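Local coordinates for protein DNA polymerase (Bacillus phage phi29, PDB 2PY5) that replicates the viral genome from a protein primer by highly processive, strand-displacing DNA synthesis and proofreads its product with a 3'-5' exonuclease activity, at residues E244-V250 and D458-G464. The protein carries 2 engineered substitutions. Residues are numbered along the deposited sequence; the frame is centred on the assembly and turned at random. Where two conformers were deposited one is given.
Sequences EGMVFDV and DSIHLTG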
loop_
_atom_site.group_PDB
_atom_site.type_symbol
_atom_site.label_atom_id
_atom_site.label_comp_id
_atom_site.label_asym_id
_atom_site.label_seq_id
_atom_site.Cartn_x
_atom_site.Cartn_y
_atom_site.Cartn_z
ATOM N N GLU F 244 -2.370 -28.840 13.621
ATOM C CA GLU F 244 -2.237 -27.676 14.487
ATOM C C GLU F 244 -0.977 -26.879 14.205
ATOM O O GLU F 244 0.058 -27.439 13.843
ATOM C CB GLU F 244 -2.220 -28.088 15.943
ATOM C CG GLU F 244 -3.493 -28.701 16.436
ATOM C CD GLU F 244 -3.486 -28.872 17.940
ATOM O OE1 GLU F 244 -2.512 -29.468 18.463
ATOM O OE2 GLU F 244 -4.458 -28.439 18.596
ATOM N N GLY F 245 -1.062 -25.575 14.406
ATOM C CA GLY F 245 0.064 -24.692 14.190
ATOM C C GLY F 245 -0.184 -23.341 14.813
ATOM O O GLY F 245 -1.210 -23.125 15.460
ATOM N N MET F 246 0.747 -22.426 14.621
ATOM C CA MET F 246 0.664 -21.141 15.296
ATOM C C MET F 246 1.316 -20.067 14.449
ATOM O O MET F 246 2.147 -20.360 13.592
ATOM C CB MET F 246 1.322 -21.236 16.694
ATOM C CG MET F 246 2.820 -21.490 16.666
ATOM S SD MET F 246 3.524 -22.039 18.245
ATOM C CE MET F 246 2.670 -20.982 19.416
ATOM N N VAL F 247 0.923 -18.823 14.720
ATOM C CA VAL F 247 1.412 -17.662 13.971
ATOM C C VAL F 247 2.015 -16.657 14.933
ATOM O O VAL F 247 1.424 -16.339 15.940
ATOM C CB VAL F 247 0.253 -16.996 13.220
ATOM C CG1 VAL F 247 0.705 -15.743 12.484
ATOM C CG2 VAL F 247 -0.378 -18.006 12.239
ATOM N N PHE F 248 3.197 -16.159 14.575
ATOM C CA PHE F 248 3.849 -15.063 15.275
ATOM C C PHE F 248 3.951 -13.883 14.328
ATOM O O PHE F 248 4.239 -14.070 13.150
ATOM C CB PHE F 248 5.243 -15.472 15.705
ATOM C CG PHE F 248 5.267 -16.568 16.728
ATOM C CD1 PHE F 248 5.336 -17.901 16.339
ATOM C CD2 PHE F 248 5.241 -16.272 18.086
ATOM C CE1 PHE F 248 5.371 -18.909 17.283
ATOM C CE2 PHE F 248 5.290 -17.279 19.027
ATOM C CZ PHE F 248 5.340 -18.608 18.610
ATOM N N ASP F 249 3.747 -12.674 14.870
ATOM C CA ASP F 249 3.773 -11.454 14.086
ATOM C C ASP F 249 4.609 -10.416 14.833
ATOM O O ASP F 249 4.355 -10.161 16.001
ATOM C CB ASP F 249 2.333 -10.974 13.895
ATOM C CG ASP F 249 2.194 -9.874 12.878
ATOM O OD1 ASP F 249 3.205 -9.430 12.300
ATOM O OD2 ASP F 249 1.038 -9.458 12.641
ATOM N N VAL F 250 5.589 -9.816 14.151
ATOM C CA VAL F 250 6.389 -8.772 14.803
ATOM C C VAL F 250 5.471 -7.593 15.158
ATOM O O VAL F 250 4.614 -7.205 14.370
ATOM C CB VAL F 250 7.534 -8.294 13.906
ATOM C CG1 VAL F 250 8.341 -7.181 14.610
ATOM C CG2 VAL F 250 8.430 -9.461 13.506
ATOM N N ASP F 458 6.139 -9.778 8.051
ATOM C CA ASP F 458 6.337 -9.611 9.498
ATOM C C ASP F 458 5.812 -10.809 10.263
ATOM O O ASP F 458 5.707 -10.755 11.471
ATOM C CB ASP F 458 5.629 -8.325 10.013
ATOM C CG ASP F 458 4.158 -8.269 9.677
ATOM O OD1 ASP F 458 3.523 -7.203 9.907
ATOM O OD2 ASP F 458 3.626 -9.270 9.153
ATOM N N SER F 459 5.514 -11.912 9.574
ATOM C CA SER F 459 4.842 -13.013 10.236
ATOM C C SER F 459 5.473 -14.327 9.862
ATOM O O SER F 459 5.907 -14.522 8.737
ATOM C CB SER F 459 3.369 -13.040 9.881
ATOM O OG SER F 459 2.737 -11.823 10.241
ATOM N N ILE F 460 5.553 -15.213 10.843
ATOM C CA ILE F 460 5.993 -16.590 10.596
ATOM C C ILE F 460 4.934 -17.561 11.123
ATOM O O ILE F 460 4.355 -17.373 12.184
ATOM C CB ILE F 460 7.377 -16.918 11.206
ATOM C CG1 ILE F 460 7.394 -16.774 12.732
ATOM C CG2 ILE F 460 8.444 -16.020 10.550
ATOM C CD1 ILE F 460 8.748 -17.151 13.351
ATOM N N HIS F 461 4.683 -18.601 10.342
ATOM C CA HIS F 461 3.678 -19.609 10.656
ATOM C C HIS F 461 4.413 -20.921 10.862
ATOM O O HIS F 461 5.184 -21.329 9.982
ATOM C CB HIS F 461 2.712 -19.786 9.483
ATOM C CG HIS F 461 1.930 -18.557 9.119
ATOM N ND1 HIS F 461 0.651 -18.630 8.606
ATOM C CD2 HIS F 461 2.243 -17.240 9.158
ATOM C CE1 HIS F 461 0.210 -17.413 8.356
ATOM N NE2 HIS F 461 1.154 -16.546 8.681
ATOM N N LEU F 462 4.153 -21.586 11.991
ATOM C CA LEU F 462 4.844 -22.822 12.382
ATOM C C LEU F 462 3.847 -23.955 12.588
ATOM O O LEU F 462 2.718 -23.730 13.019
ATOM C CB LEU F 462 5.575 -22.626 13.716
ATOM C CG LEU F 462 6.576 -21.478 13.873
ATOM C CD1 LEU F 462 7.249 -21.584 15.244
ATOM C CD2 LEU F 462 7.595 -21.473 12.762
ATOM N N THR F 463 4.298 -25.186 12.353
ATOM C CA THR F 463 3.567 -26.351 12.844
ATOM C C THR F 463 3.687 -26.425 14.378
ATOM O O THR F 463 4.613 -25.866 14.972
ATOM C CB THR F 463 4.093 -27.659 12.236
ATOM O OG1 THR F 463 5.478 -27.814 12.561
ATOM C CG2 THR F 463 3.921 -27.680 10.715
ATOM N N GLY F 464 2.739 -27.093 15.027
ATOM C CA GLY F 464 2.754 -27.213 16.486
ATOM C C GLY F 464 2.239 -25.993 17.227
ATOM O O GLY F 464 2.082 -24.916 16.650
HETATM O O HOH W 1 1.050 -7.529 10.999
HETATM O O HOH W 2 4.389 -5.750 12.107
#
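An antiparallel strand pair can satisfy the inward-facing half of its backbone groups, leave the rest to neighbouring strands and still hold like charges together at one end, as the palm of this family B polymerase illustrates. Residues 245-250 and 459-463 run at 160°, and Met246 and Phe248 are the hydrogen-bonded positions: Met246 N reaches Leu462 O (2.9 Å) and Leu462 N returns to Met246 O (2.8 Å), while Phe248 N to Ile460 O and Ile460 N to Phe248 O are both 2.9 Å. Gly464 N to Glu244 O (3.0 Å) and Val250 N to Asp458 O (2.8 Å) close the two ends. At the Val250 end the pairing brings the catalytic carboxylates together. Asp249 OD1 lies 3.2 Å from Asp458 OD2, two like charges that bind catalytic magnesium. Here water 1 donates to Asp249 OD2 (2.5 Å) and Asp458 OD1 (2.7 Å), water 2 joins that same Asp458 OD1 (2.8 Å) to Val250 O (2.7 Å), and Ser459 OG donates to Asp458 OD2 (2.9 Å). On the face shared with Asp249, Val247 CG2 sits over the His461 ring in a CH-pi contact, 3.8 Å from its centroid; His461 ND1 is hydrogen-bonded to Tyr494. Across the sheet, Phe248 packs on Ile460 and Leu462, and Ile460 continues against helix 427-447. The pair is internal to its sheet, with strand 483-489 bonded to Gly245, Val247 and Asp249, and strand 452-456 flanking 459-463 through Ile453, bonded to His461.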